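Local coordinates for protein CDP-4-keto-6-deoxy-D-glucose-3-dehydrase (PDB 3BB8) that probably removes the 3-hydroxyl of CDP-4-keto-6-deoxy-D-glucose with a pyridoxal 5'-phosphate cofactor, on the aspartate aminotransferase fold, in lipopolysaccharide sugar biosynthesis, at residues G30-P36 against K370-R374; D140-Y144 against F347-L351; K312-F317 against I413-H419; F317-K321 against H419-D423; S326-I331 against F429-L435. The protein carries 1 engineered substitution. All blocks are in the same frame, centred on the assembly; numbering follows the deposited sequence.

Contacts 3, 4 and 5 join late parts of the chain; contact 1 brings the N-terminal residues 30-36 to 370-374, and contact 2 reaches from strand 347-351 to the large mixed sheet. Contacts 3 and 4 have centres 7 Å apart and share Phe317 and His419: both use helix 293-323, and the 413-419 connection of contact 3 leads into helix 419-432 of contact 4. Contact 1 adjoins both, through Val34 CG1 - Leu417 CD2 (3.8 Å) and Val34 CG2 - His421 ND1 (4.0 Å). Contact 5 meets contact 2 at Ile349 CG2 - Ile331 CB (3.6 Å). The side chains of Arg374, Tyr144 and Arg313 stand about 10, 11 and 11 Å from bound pyridoxal phosphate; contact 5 borders bound benzamidine instead.

Contact 1: G30-P36 against K370-R374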
# COMPACT_ATOMS: atom_id res chain seq x y z
N GLY A 30 -12.12 37.22 -1.69
CA GLY A 30 -13.44 36.87 -2.18
C GLY A 30 -13.47 35.85 -3.30
O GLY A 30 -14.44 35.10 -3.43
N LYS A 31 -12.42 35.81 -4.12
CA LYS A 31 -12.37 34.85 -5.21
C LYS A 31 -11.34 33.76 -4.94
O LYS A 31 -11.61 32.58 -5.17
CB LYS A 31 -12.04 35.56 -6.53
CG LYS A 31 -12.26 34.69 -7.76
CD LYS A 31 -12.15 35.49 -9.04
CE LYS A 31 -12.55 34.65 -10.25
NZ LYS A 31 -12.47 35.42 -11.52
N SER A 32 -10.18 34.16 -4.44
CA SER A 32 -9.11 33.21 -4.11
C SER A 32 -9.51 32.42 -2.87
O SER A 32 -10.22 32.92 -2.01
CB SER A 32 -7.80 33.96 -3.81
OG SER A 32 -7.34 34.68 -4.94
N VAL A 33 -9.05 31.18 -2.79
CA VAL A 33 -9.36 30.35 -1.63
C VAL A 33 -8.18 30.28 -0.68
O VAL A 33 -7.04 30.57 -1.06
CB VAL A 33 -9.72 28.91 -2.04
CG1 VAL A 33 -11.02 28.91 -2.82
CG2 VAL A 33 -8.60 28.31 -2.86
N VAL A 34 -8.45 29.92 0.57
CA VAL A 34 -7.40 29.77 1.57
C VAL A 34 -7.59 28.37 2.15
O VAL A 34 -8.19 28.21 3.22
CB VAL A 34 -7.51 30.81 2.69
CG1 VAL A 34 -6.34 30.67 3.65
CG2 VAL A 34 -7.55 32.21 2.09
N PRO A 35 -7.11 27.34 1.44
CA PRO A 35 -7.24 25.95 1.90
C PRO A 35 -6.45 25.68 3.18
O PRO A 35 -5.49 26.37 3.48
CB PRO A 35 -6.74 25.15 0.71
CG PRO A 35 -5.73 26.04 0.09
CD PRO A 35 -6.40 27.40 0.15
N PRO A 36 -6.87 24.67 3.94
CA PRO A 36 -6.18 24.33 5.19
C PRO A 36 -4.86 23.62 4.93
O PRO A 36 -4.00 23.53 5.81
CB PRO A 36 -7.20 23.44 5.91
CG PRO A 36 -7.86 22.73 4.78
CD PRO A 36 -8.06 23.81 3.74
N LYS A 370 -14.52 31.53 1.62
CA LYS A 370 -13.41 30.84 0.93
C LYS A 370 -12.27 30.43 1.86
O LYS A 370 -11.16 30.18 1.41
CB LYS A 370 -12.86 31.72 -0.19
CG LYS A 370 -13.86 32.17 -1.23
CD LYS A 370 -14.15 31.08 -2.23
CE LYS A 370 -14.91 31.64 -3.42
NZ LYS A 370 -15.21 30.61 -4.46
N VAL A 371 -12.54 30.40 3.16
CA VAL A 371 -11.54 30.01 4.14
C VAL A 371 -11.80 28.56 4.53
O VAL A 371 -12.76 28.27 5.25
CB VAL A 371 -11.62 30.87 5.40
CG1 VAL A 371 -10.65 30.34 6.46
CG2 VAL A 371 -11.30 32.31 5.06
N GLY A 372 -10.95 27.66 4.05
CA GLY A 372 -11.13 26.26 4.35
C GLY A 372 -10.87 25.90 5.80
O GLY A 372 -10.00 26.48 6.45
N THR A 373 -11.65 24.96 6.31
CA THR A 373 -11.49 24.49 7.68
C THR A 373 -11.56 22.96 7.68
O THR A 373 -12.03 22.34 6.72
CB THR A 373 -12.60 25.03 8.63
OG1 THR A 373 -13.88 24.60 8.15
CG2 THR A 373 -12.56 26.55 8.70
N ARG A 374 -11.07 22.36 8.76
CA ARG A 374 -11.09 20.92 8.91
C ARG A 374 -11.30 20.61 10.38
O ARG A 374 -10.75 21.29 11.24
CB ARG A 374 -9.74 20.30 8.48
CG ARG A 374 -9.44 20.40 7.00
CD ARG A 374 -10.32 19.47 6.23
NE ARG A 374 -10.05 19.52 4.80
CZ ARG A 374 -10.52 20.46 3.98
NH1 ARG A 374 -11.29 21.44 4.45
NH2 ARG A 374 -10.22 20.42 2.69
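Two backbone hydrogen bonds hold the segments together: Val34 N donates a hydrogen bond to Lys370 O (2.8 Å, 157°), and Gly372 N donates one to Val34 O (2.9 Å, 150°). Both bonds of Val34 bracket Val371, the pattern of a single parallel bridge, in keeping with end-to-end directions only 18° apart and a CA-CA distance of 4.9 Å between Val34 and Val371. Val33 CA adds a CH...O contact of 3.5 Å to Lys370 O. Outward from here, the Lys370 side chain folds back over the 30-33 backbone, its CB 3.4 Å from Ser32 O and its CE 3.5 Å from Gly30 O. Pro36 CD lies 4.0 Å from Gly372 CA, where a CB would clash with the proline, and Pro36 CG lies 3.6 Å from Arg374 CG. Val34 and Val371 also pack on helix 419-432. Lys370, with positive phi, closes helix 359-368 in a Schellman motif. Just beyond it, the N-terminal arm runs alongside the chain leaving that helix, paired with it through an isolated parallel beta bridge.

Contact 2: D140-Y144 against F347-L351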
# COMPACT_ATOMS: atom_id res chain seq x y z
N ASP A 140 -4.96 17.20 25.95
CA ASP A 140 -4.99 18.54 26.53
C ASP A 140 -5.23 19.60 25.47
O ASP A 140 -4.72 19.51 24.35
CB ASP A 140 -3.69 18.82 27.28
CG ASP A 140 -3.51 20.29 27.62
OD1 ASP A 140 -3.01 21.04 26.76
OD2 ASP A 140 -3.89 20.70 28.74
N ILE A 141 -6.00 20.62 25.83
CA ILE A 141 -6.03 21.86 25.06
C ILE A 141 -5.22 22.95 25.75
O ILE A 141 -5.18 23.03 26.97
CB ILE A 141 -7.48 22.36 24.86
CG1 ILE A 141 -8.35 21.25 24.28
CG2 ILE A 141 -7.49 23.59 23.96
CD1 ILE A 141 -9.83 21.47 24.49
N PRO A 142 -4.57 23.79 24.94
CA PRO A 142 -4.81 23.81 23.50
C PRO A 142 -3.59 23.33 22.72
O PRO A 142 -3.36 23.77 21.59
CB PRO A 142 -5.06 25.29 23.21
CG PRO A 142 -4.31 26.01 24.27
CD PRO A 142 -4.40 25.15 25.50
N THR A 143 -2.81 22.43 23.32
CA THR A 143 -1.76 21.72 22.60
C THR A 143 -2.35 20.59 21.75
O THR A 143 -1.78 20.21 20.73
CB THR A 143 -0.71 21.14 23.56
OG1 THR A 143 -1.26 20.01 24.24
CG2 THR A 143 -0.29 22.19 24.58
N TYR A 144 -3.48 20.05 22.20
CA TYR A 144 -4.15 18.98 21.47
C TYR A 144 -3.38 17.67 21.41
O TYR A 144 -3.55 16.87 20.49
CB TYR A 144 -4.53 19.46 20.07
CG TYR A 144 -5.36 20.73 20.10
CD1 TYR A 144 -4.76 21.98 19.91
CD2 TYR A 144 -6.72 20.69 20.40
CE1 TYR A 144 -5.50 23.15 20.01
CE2 TYR A 144 -7.46 21.86 20.51
CZ TYR A 144 -6.84 23.09 20.31
OH TYR A 144 -7.57 24.26 20.44
N PHE A 347 -3.37 25.01 11.82
CA PHE A 347 -3.62 25.94 12.93
C PHE A 347 -4.91 25.54 13.66
O PHE A 347 -6.00 25.88 13.21
CB PHE A 347 -3.75 27.35 12.37
CG PHE A 347 -3.66 28.43 13.41
CD1 PHE A 347 -2.42 28.85 13.90
CD2 PHE A 347 -4.81 29.05 13.89
CE1 PHE A 347 -2.33 29.87 14.84
CE2 PHE A 347 -4.74 30.08 14.83
CZ PHE A 347 -3.49 30.49 15.30
N PRO A 348 -4.80 24.83 14.80
CA PRO A 348 -5.97 24.40 15.58
C PRO A 348 -6.61 25.48 16.47
O PRO A 348 -5.92 26.15 17.24
CB PRO A 348 -5.41 23.24 16.40
CG PRO A 348 -4.02 23.72 16.71
CD PRO A 348 -3.56 24.29 15.38
N ILE A 349 -7.92 25.60 16.36
CA ILE A 349 -8.68 26.59 17.12
C ILE A 349 -9.92 25.98 17.77
O ILE A 349 -10.69 25.27 17.12
CB ILE A 349 -9.17 27.73 16.20
CG1 ILE A 349 -7.96 28.44 15.58
CG2 ILE A 349 -10.04 28.71 16.98
CD1 ILE A 349 -8.32 29.36 14.44
N THR A 350 -10.09 26.25 19.06
CA THR A 350 -11.26 25.77 19.79
C THR A 350 -12.23 26.91 20.09
O THR A 350 -11.90 27.84 20.83
CB THR A 350 -10.87 25.09 21.11
OG1 THR A 350 -10.11 23.90 20.83
CG2 THR A 350 -12.11 24.71 21.91
N LEU A 351 -13.42 26.83 19.51
CA LEU A 351 -14.44 27.86 19.71
C LEU A 351 -15.13 27.70 21.06
O LEU A 351 -15.62 26.62 21.39
CB LEU A 351 -15.48 27.82 18.58
CG LEU A 351 -16.78 28.58 18.83
CD1 LEU A 351 -16.57 30.07 18.65
CD2 LEU A 351 -17.88 28.07 17.91
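Tyr144 packs its ring on Pro348, CE1 to CB 3.6 Å, and this overlap joins two sheets of the aminotransferase fold. Residues 140-144 make the turn between strands 133-140 and 145-146 of the large mixed sheet, whereas Pro348 and Thr350 lie on strand 347-351, the middle strand of a small antiparallel sheet. Both point their CA-to-CB bonds toward the turn, and Ile349 between them points away, as expected two residues apart on a strand. The turn contains a cis peptide before Pro142 and a positive phi at Tyr144 (66°), with a weak hydrogen bond from Tyr144 N to Asp140 O (2.5 Å). Ile141 CG2 adds a looser approach to Thr350 OG1 at 4.1 Å. No more than 188 Å² is buried, yet the touching residues are mostly inaccessible, since helix 399-407 also covers Ile141, Tyr144 and Thr350. Thr350 OG1 has a second hydrogen-bond partner in Thr408; across the contact it lies near the plane of the Tyr144 ring and forms a hydrogen bond of 2.6 Å with Tyr144 OH.

Contact 3: K312-F317 against I413-H419; sequences KRKANF and IYPGLTH
Build 312-317 as regular alpha helix and lay the connection 413-419 along it: a type I turn from Tyr414 to Leu417 (Leu417 N to Tyr414 O, 2.9 Å), then Thr418 as N-cap of the next helix. The CA atoms pair Lys312 with Pro415 (5.8 Å), Arg313 with Tyr414 (5.4 Å) and Asn316 with Ile413 (5.4 Å). Set Lys312 to t, p, t, t: CG sits 3.8 Å from Pro415 CA, CE 3.6 Å from Leu417 O, and NZ 4.3 Å from ND1 of His419 (m). Arg313 takes m, t, t with chi4 -80°, bringing one guanidinium face over Pro415 CD (3.5 Å from NE) and CB of Tyr414 (p; 3.5 Å from NH2), while NH1 hydrogen-bonds to the carbonyl O atoms of Trp344 and Phe345. Asn316, m, places CB 3.9 Å from CB of Ile413 (p, p). The type I turn packed on the helix buries 490 Å². The link between strand 408-411 and helix 419-432 lies along helix 293-323, with Val34 and Pro35 touching Leu417 and Tyr414.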
# COMPACT_ATOMS: atom_id res chain seq x y z
N LYS A 312 8.73 28.31 7.00
CA LYS A 312 7.54 29.04 6.57
C LYS A 312 6.31 28.70 7.42
O LYS A 312 5.53 29.59 7.75
CB LYS A 312 7.26 28.73 5.09
CG LYS A 312 6.08 29.48 4.51
CD LYS A 312 6.27 30.99 4.60
CE LYS A 312 5.09 31.73 3.98
NZ LYS A 312 5.18 33.21 4.19
N ARG A 313 6.14 27.43 7.76
CA ARG A 313 5.00 27.03 8.57
C ARG A 313 5.08 27.68 9.94
O ARG A 313 4.07 28.11 10.49
CB ARG A 313 4.94 25.50 8.71
CG ARG A 313 4.50 24.80 7.42
CD ARG A 313 4.75 23.30 7.45
NE ARG A 313 4.12 22.66 6.31
CZ ARG A 313 2.82 22.35 6.24
NH1 ARG A 313 2.01 22.62 7.27
NH2 ARG A 313 2.33 21.80 5.14
N LYS A 314 6.28 27.74 10.50
CA LYS A 314 6.45 28.36 11.81
C LYS A 314 6.12 29.85 11.73
O LYS A 314 5.50 30.42 12.63
CB LYS A 314 7.88 28.18 12.31
CG LYS A 314 8.25 26.75 12.62
CD LYS A 314 9.68 26.66 13.12
CE LYS A 314 10.07 25.24 13.46
NZ LYS A 314 11.51 25.14 13.79
N ALA A 315 6.53 30.47 10.62
CA ALA A 315 6.29 31.89 10.39
C ALA A 315 4.80 32.19 10.33
O ALA A 315 4.29 33.00 11.10
CB ALA A 315 6.97 32.32 9.08
N ASN A 316 4.11 31.53 9.40
CA ASN A 316 2.68 31.71 9.24
C ASN A 316 1.93 31.48 10.55
O ASN A 316 0.93 32.14 10.82
CB ASN A 316 2.15 30.76 8.16
CG ASN A 316 2.58 31.18 6.77
OD1 ASN A 316 2.21 30.54 5.78
ND2 ASN A 316 3.35 32.25 6.69
N PHE A 317 2.41 30.54 11.36
CA PHE A 317 1.76 30.25 12.63
C PHE A 317 1.87 31.45 13.58
O PHE A 317 0.87 31.89 14.15
CB PHE A 317 2.42 29.05 13.31
CG PHE A 317 1.87 28.75 14.68
CD1 PHE A 317 0.77 27.91 14.83
CD2 PHE A 317 2.45 29.31 15.81
CE1 PHE A 317 0.27 27.63 16.09
CE2 PHE A 317 1.95 29.03 17.08
CZ PHE A 317 0.85 28.18 17.22
N ILE A 413 -1.94 27.05 7.54
CA ILE A 413 -0.73 27.85 7.68
C ILE A 413 0.42 27.26 6.87
O ILE A 413 1.59 27.55 7.13
CB ILE A 413 -0.33 27.89 9.19
CG1 ILE A 413 -0.50 26.52 9.83
CG2 ILE A 413 -1.13 28.97 9.91
CD1 ILE A 413 0.52 25.49 9.39
N TYR A 414 0.07 26.43 5.88
CA TYR A 414 1.07 25.78 5.04
C TYR A 414 1.72 26.76 4.05
O TYR A 414 1.14 27.79 3.70
CB TYR A 414 0.44 24.58 4.29
CG TYR A 414 -0.44 24.93 3.12
CD1 TYR A 414 -0.03 24.65 1.81
CD2 TYR A 414 -1.68 25.54 3.30
CE1 TYR A 414 -0.84 24.99 0.72
CE2 TYR A 414 -2.48 25.87 2.23
CZ TYR A 414 -2.06 25.60 0.94
OH TYR A 414 -2.88 25.92 -0.13
N PRO A 415 2.94 26.43 3.58
CA PRO A 415 3.75 27.21 2.64
C PRO A 415 3.06 27.87 1.45
O PRO A 415 3.58 28.83 0.89
CB PRO A 415 4.82 26.22 2.20
CG PRO A 415 5.02 25.39 3.44
CD PRO A 415 3.59 25.14 3.87
N GLY A 416 1.90 27.34 1.06
CA GLY A 416 1.19 27.92 -0.07
C GLY A 416 0.39 29.16 0.27
O GLY A 416 -0.31 29.71 -0.58
N LEU A 417 0.49 29.61 1.52
CA LEU A 417 -0.26 30.78 1.98
C LEU A 417 0.62 32.00 2.27
O LEU A 417 1.57 31.91 3.06
CB LEU A 417 -1.06 30.41 3.23
CG LEU A 417 -2.52 29.96 3.10
CD1 LEU A 417 -2.76 29.20 1.81
CD2 LEU A 417 -2.89 29.12 4.31
N THR A 418 0.28 33.12 1.64
CA THR A 418 1.02 34.37 1.84
C THR A 418 0.36 35.18 2.96
O THR A 418 -0.70 34.81 3.46
CB THR A 418 1.03 35.26 0.58
OG1 THR A 418 -0.32 35.65 0.26
CG2 THR A 418 1.62 34.51 -0.60
N HIS A 419 0.99 36.29 3.33
CA HIS A 419 0.45 37.15 4.37
C HIS A 419 -0.88 37.75 3.94
O HIS A 419 -1.74 38.05 4.76
CB HIS A 419 1.44 38.27 4.71
CG HIS A 419 2.49 37.86 5.69
ND1 HIS A 419 3.00 36.58 5.74
CD2 HIS A 419 3.14 38.56 6.65
CE1 HIS A 419 3.92 36.51 6.69
NE2 HIS A 419 4.02 37.70 7.26

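Contact 4: F317-K321 against H419-D423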
# COMPACT_ATOMS: atom_id res chain seq x y z
N PHE A 317 2.41 30.54 11.36
CA PHE A 317 1.76 30.25 12.63
C PHE A 317 1.87 31.45 13.58
O PHE A 317 0.87 31.89 14.15
CB PHE A 317 2.42 29.05 13.31
CG PHE A 317 1.87 28.75 14.68
CD1 PHE A 317 0.77 27.91 14.83
CD2 PHE A 317 2.45 29.31 15.81
CE1 PHE A 317 0.27 27.63 16.09
CE2 PHE A 317 1.95 29.03 17.08
CZ PHE A 317 0.85 28.18 17.22
N LYS A 318 3.09 31.95 13.75
CA LYS A 318 3.34 33.08 14.64
C LYS A 318 2.53 34.29 14.19
O LYS A 318 1.85 34.93 14.99
CB LYS A 318 4.83 33.42 14.63
CG LYS A 318 5.27 34.36 15.74
CD LYS A 318 6.78 34.46 15.80
CE LYS A 318 7.25 35.16 17.06
NZ LYS A 318 8.74 35.14 17.17
N TYR A 319 2.59 34.58 12.90
CA TYR A 319 1.86 35.70 12.31
C TYR A 319 0.36 35.56 12.60
O TYR A 319 -0.22 36.37 13.33
CB TYR A 319 2.12 35.73 10.80
CG TYR A 319 1.54 36.93 10.10
CD1 TYR A 319 2.07 38.21 10.30
CD2 TYR A 319 0.48 36.79 9.21
CE1 TYR A 319 1.56 39.32 9.62
CE2 TYR A 319 -0.04 37.90 8.53
CZ TYR A 319 0.51 39.16 8.74
OH TYR A 319 -0.00 40.24 8.06
N LEU A 320 -0.25 34.54 12.01
CA LEU A 320 -1.68 34.29 12.18
C LEU A 320 -2.15 34.34 13.63
O LEU A 320 -3.16 34.98 13.92
CB LEU A 320 -2.04 32.92 11.58
CG LEU A 320 -3.52 32.57 11.53
CD1 LEU A 320 -4.28 33.63 10.71
CD2 LEU A 320 -3.69 31.19 10.91
N LYS A 321 -1.43 33.69 14.53
CA LYS A 321 -1.82 33.68 15.93
C LYS A 321 -1.74 35.06 16.57
O LYS A 321 -2.57 35.41 17.41
CB LYS A 321 -0.94 32.72 16.74
CG LYS A 321 -1.38 32.62 18.20
CD LYS A 321 -0.40 31.84 19.06
CE LYS A 321 -0.85 31.84 20.51
NZ LYS A 321 0.14 31.19 21.39
N HIS A 419 0.99 36.29 3.33
CA HIS A 419 0.45 37.15 4.37
C HIS A 419 -0.88 37.75 3.94
O HIS A 419 -1.74 38.05 4.76
CB HIS A 419 1.44 38.27 4.71
CG HIS A 419 2.49 37.86 5.69
ND1 HIS A 419 3.00 36.58 5.74
CD2 HIS A 419 3.14 38.56 6.65
CE1 HIS A 419 3.92 36.51 6.69
NE2 HIS A 419 4.02 37.70 7.26
N ASP A 420 -1.06 37.93 2.63
CA ASP A 420 -2.32 38.47 2.14
C ASP A 420 -3.43 37.46 2.34
O ASP A 420 -4.59 37.83 2.54
CB ASP A 420 -2.20 38.86 0.67
CG ASP A 420 -1.49 40.18 0.48
OD1 ASP A 420 -0.28 40.27 0.80
OD2 ASP A 420 -2.13 41.14 0.01
N HIS A 421 -3.06 36.18 2.28
CA HIS A 421 -4.00 35.09 2.49
C HIS A 421 -4.44 35.13 3.95
O HIS A 421 -5.63 35.19 4.26
CB HIS A 421 -3.32 33.74 2.22
CG HIS A 421 -3.19 33.40 0.77
ND1 HIS A 421 -4.26 33.06 -0.03
CD2 HIS A 421 -2.10 33.34 -0.04
CE1 HIS A 421 -3.84 32.81 -1.25
NE2 HIS A 421 -2.53 32.97 -1.29
N LEU A 422 -3.45 35.12 4.84
CA LEU A 422 -3.71 35.13 6.27
C LEU A 422 -4.43 36.37 6.76
O LEU A 422 -5.37 36.27 7.56
CB LEU A 422 -2.40 34.95 7.03
CG LEU A 422 -1.63 33.65 6.73
CD1 LEU A 422 -0.41 33.57 7.63
CD2 LEU A 422 -2.54 32.45 6.95
N ASP A 423 -3.99 37.54 6.30
CA ASP A 423 -4.63 38.79 6.70
C ASP A 423 -6.11 38.72 6.34
O ASP A 423 -6.96 39.16 7.11
CB ASP A 423 -3.96 39.98 6.01
CG ASP A 423 -2.65 40.38 6.66
OD1 ASP A 423 -1.80 40.98 5.98
OD2 ASP A 423 -2.48 40.10 7.87
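Along 317-321 the interface begins in earnest at Tyr319, since the CA-to-CB bond of Phe317 points away, and its ring instead stacks on Trp344. Tyr319 points toward helix 419-423 with a t chi1 and meets three partners. Its ring lies face-to-face with His419, centroids 3.8 Å apart and planes at 24°, with CZ 3.4 Å from His419 CD2. The ring edge receives Leu422, CD2 to CD1 at 3.7 Å. At its tip, Tyr319 OH donates a very short hydrogen bond of 2.5 Å to Asp423 OD2. His419 and Asp423 are one helical turn apart, as the 2.8 Å bond from Asp423 N to His419 O confirms, so a single tyrosine spans that turn. Next comes Leu320, with its CA 6.3 Å from Leu422 CA and its CD1 4.3 Å from Leu422 CD2. The inner side continues into Ile413 and Phe347, which also touch Leu320. The local axes come within 10.3 Å. This is a packed pair of segments of helices 293-323 and 419-432 that run the same general way, crossing at -31°, on the small-sheet side of the aminotransferase fold, away from the cofactor, with an apolar leucine contact beside a polar aromatic one.

Contact 5: S326-I331 against F429-L435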
# COMPACT_ATOMS: atom_id res chain seq x y z
N SER A 326 -6.88 39.04 18.68
CA SER A 326 -7.98 39.97 18.85
C SER A 326 -9.31 39.28 19.13
O SER A 326 -10.28 39.93 19.53
CB SER A 326 -8.12 40.83 17.60
OG SER A 326 -8.40 40.03 16.47
N CYS A 327 -9.36 37.97 18.90
CA CYS A 327 -10.58 37.21 19.13
C CYS A 327 -10.47 36.32 20.36
O CYS A 327 -11.37 35.54 20.64
CB CYS A 327 -10.89 36.36 17.91
SG CYS A 327 -10.93 37.29 16.37
N ALA A 328 -9.39 36.46 21.11
CA ALA A 328 -9.17 35.64 22.29
C ALA A 328 -10.38 35.43 23.20
O ALA A 328 -10.41 34.47 23.98
CB ALA A 328 -8.00 36.19 23.09
N ASP A 329 -11.37 36.32 23.13
CA ASP A 329 -12.57 36.19 23.97
C ASP A 329 -13.55 35.12 23.48
O ASP A 329 -14.35 34.60 24.26
CB ASP A 329 -13.33 37.51 24.07
CG ASP A 329 -12.65 38.52 24.98
OD1 ASP A 329 -12.06 38.11 26.01
OD2 ASP A 329 -12.73 39.73 24.68
N PHE A 330 -13.50 34.82 22.19
CA PHE A 330 -14.40 33.84 21.60
C PHE A 330 -13.74 32.52 21.23
O PHE A 330 -14.40 31.47 21.23
CB PHE A 330 -15.05 34.46 20.36
CG PHE A 330 -15.74 35.75 20.63
CD1 PHE A 330 -16.84 35.80 21.48
CD2 PHE A 330 -15.26 36.94 20.09
CE1 PHE A 330 -17.46 37.00 21.79
CE2 PHE A 330 -15.87 38.16 20.39
CZ PHE A 330 -16.98 38.19 21.25
N ILE A 331 -12.45 32.56 20.92
CA ILE A 331 -11.74 31.35 20.54
C ILE A 331 -10.42 31.19 21.27
O ILE A 331 -9.74 32.17 21.59
CB ILE A 331 -11.50 31.32 19.00
CG1 ILE A 331 -10.80 32.59 18.53
CG2 ILE A 331 -12.83 31.24 18.28
CD1 ILE A 331 -9.32 32.56 18.65
N PHE A 429 -12.45 36.51 10.58
CA PHE A 429 -12.72 36.12 11.95
C PHE A 429 -13.25 37.35 12.70
O PHE A 429 -14.21 37.27 13.46
CB PHE A 429 -11.46 35.60 12.64
CG PHE A 429 -11.31 34.10 12.60
CD1 PHE A 429 -10.89 33.46 11.44
CD2 PHE A 429 -11.60 33.34 13.73
CE1 PHE A 429 -10.75 32.07 11.41
CE2 PHE A 429 -11.46 31.94 13.70
CZ PHE A 429 -11.03 31.31 12.54
N GLU A 430 -12.60 38.49 12.46
CA GLU A 430 -13.00 39.74 13.09
C GLU A 430 -14.40 40.13 12.64
O GLU A 430 -15.21 40.54 13.45
CB GLU A 430 -11.98 40.84 12.76
CG GLU A 430 -10.71 40.69 13.57
CD GLU A 430 -9.58 41.57 13.07
OE1 GLU A 430 -8.51 41.59 13.72
OE2 GLU A 430 -9.75 42.22 12.02
N GLU A 431 -14.68 39.99 11.35
CA GLU A 431 -15.99 40.31 10.82
C GLU A 431 -17.07 39.42 11.43
O GLU A 431 -18.20 39.84 11.62
CB GLU A 431 -16.02 40.13 9.31
CG GLU A 431 -17.39 40.44 8.71
CD GLU A 431 -17.49 40.10 7.24
OE1 GLU A 431 -16.52 40.35 6.50
OE2 GLU A 431 -18.56 39.60 6.82
N PHE A 432 -16.71 38.17 11.72
CA PHE A 432 -17.66 37.21 12.27
C PHE A 432 -18.09 37.54 13.69
O PHE A 432 -19.28 37.47 14.01
CB PHE A 432 -17.05 35.80 12.24
CG PHE A 432 -17.95 34.72 12.78
CD1 PHE A 432 -18.94 34.16 11.97
CD2 PHE A 432 -17.83 34.27 14.09
CE1 PHE A 432 -19.79 33.17 12.47
CE2 PHE A 432 -18.67 33.28 14.59
CZ PHE A 432 -19.65 32.73 13.78
N PHE A 433 -17.13 37.87 14.54
CA PHE A 433 -17.41 38.18 15.93
C PHE A 433 -17.72 39.66 16.14
O PHE A 433 -17.77 40.14 17.27
CB PHE A 433 -16.23 37.74 16.81
CG PHE A 433 -16.04 36.24 16.87
CD1 PHE A 433 -17.03 35.41 17.38
CD2 PHE A 433 -14.87 35.66 16.38
CE1 PHE A 433 -16.86 34.02 17.41
CE2 PHE A 433 -14.69 34.27 16.41
CZ PHE A 433 -15.69 33.45 16.92
N GLY A 434 -17.93 40.37 15.04
CA GLY A 434 -18.23 41.79 15.11
C GLY A 434 -17.14 42.65 15.73
O GLY A 434 -17.42 43.70 16.32
N LEU A 435 -15.89 42.22 15.60
CA LEU A 435 -14.76 42.96 16.16
C LEU A 435 -14.30 44.10 15.26
O LEU A 435 -13.46 44.91 15.66
CB LEU A 435 -13.60 42.00 16.44
CG LEU A 435 -13.87 41.04 17.60
CD1 LEU A 435 -12.78 39.97 17.66
CD2 LEU A 435 -13.92 41.83 18.91
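This is a mainly apolar contact at the edge of the fold, between the turn after helix 293-323 and the C-terminal end of helix 419-432 with the residues after it; its centre is about 30 Å from that of the chain. Phe330 and Phe433 have the largest covered areas. Their rings are near parallel (14°) but slid apart, centroids 4.6 Å, so they barely overlap; instead Phe330 CB sits over the Phe433 face, 3.6 Å from the centroid and 15° off the normal, a CH-pi contact. Ile331 CG2 reaches Phe433 CZ at 3.9 Å. Cys327 fills the middle: SG is 3.5 Å from Leu435 CD1, 4.1 Å from Phe429 CB and 4.3 Å from Phe433 CD2. Beside the apolar cluster, Ser326 OG donates to Glu430 OE1 (3.2 Å). Leu435 turns back after Gly434 (positive phi), its N hydrogen-bonded to Glu430 O (2.8 Å). Phe330, Phe432 and Phe433 belong to the pocket holding benzamidine, probably a crystallisation additive. Behind the contact, Ile331 and Phe433 rest on strand 347-351, and Phe429 reaches Phe409 and Ile411 of strand 408-411 and Leu366 of helix 359-368, so the end of helix 419-432 is packed against the small antiparallel sheet.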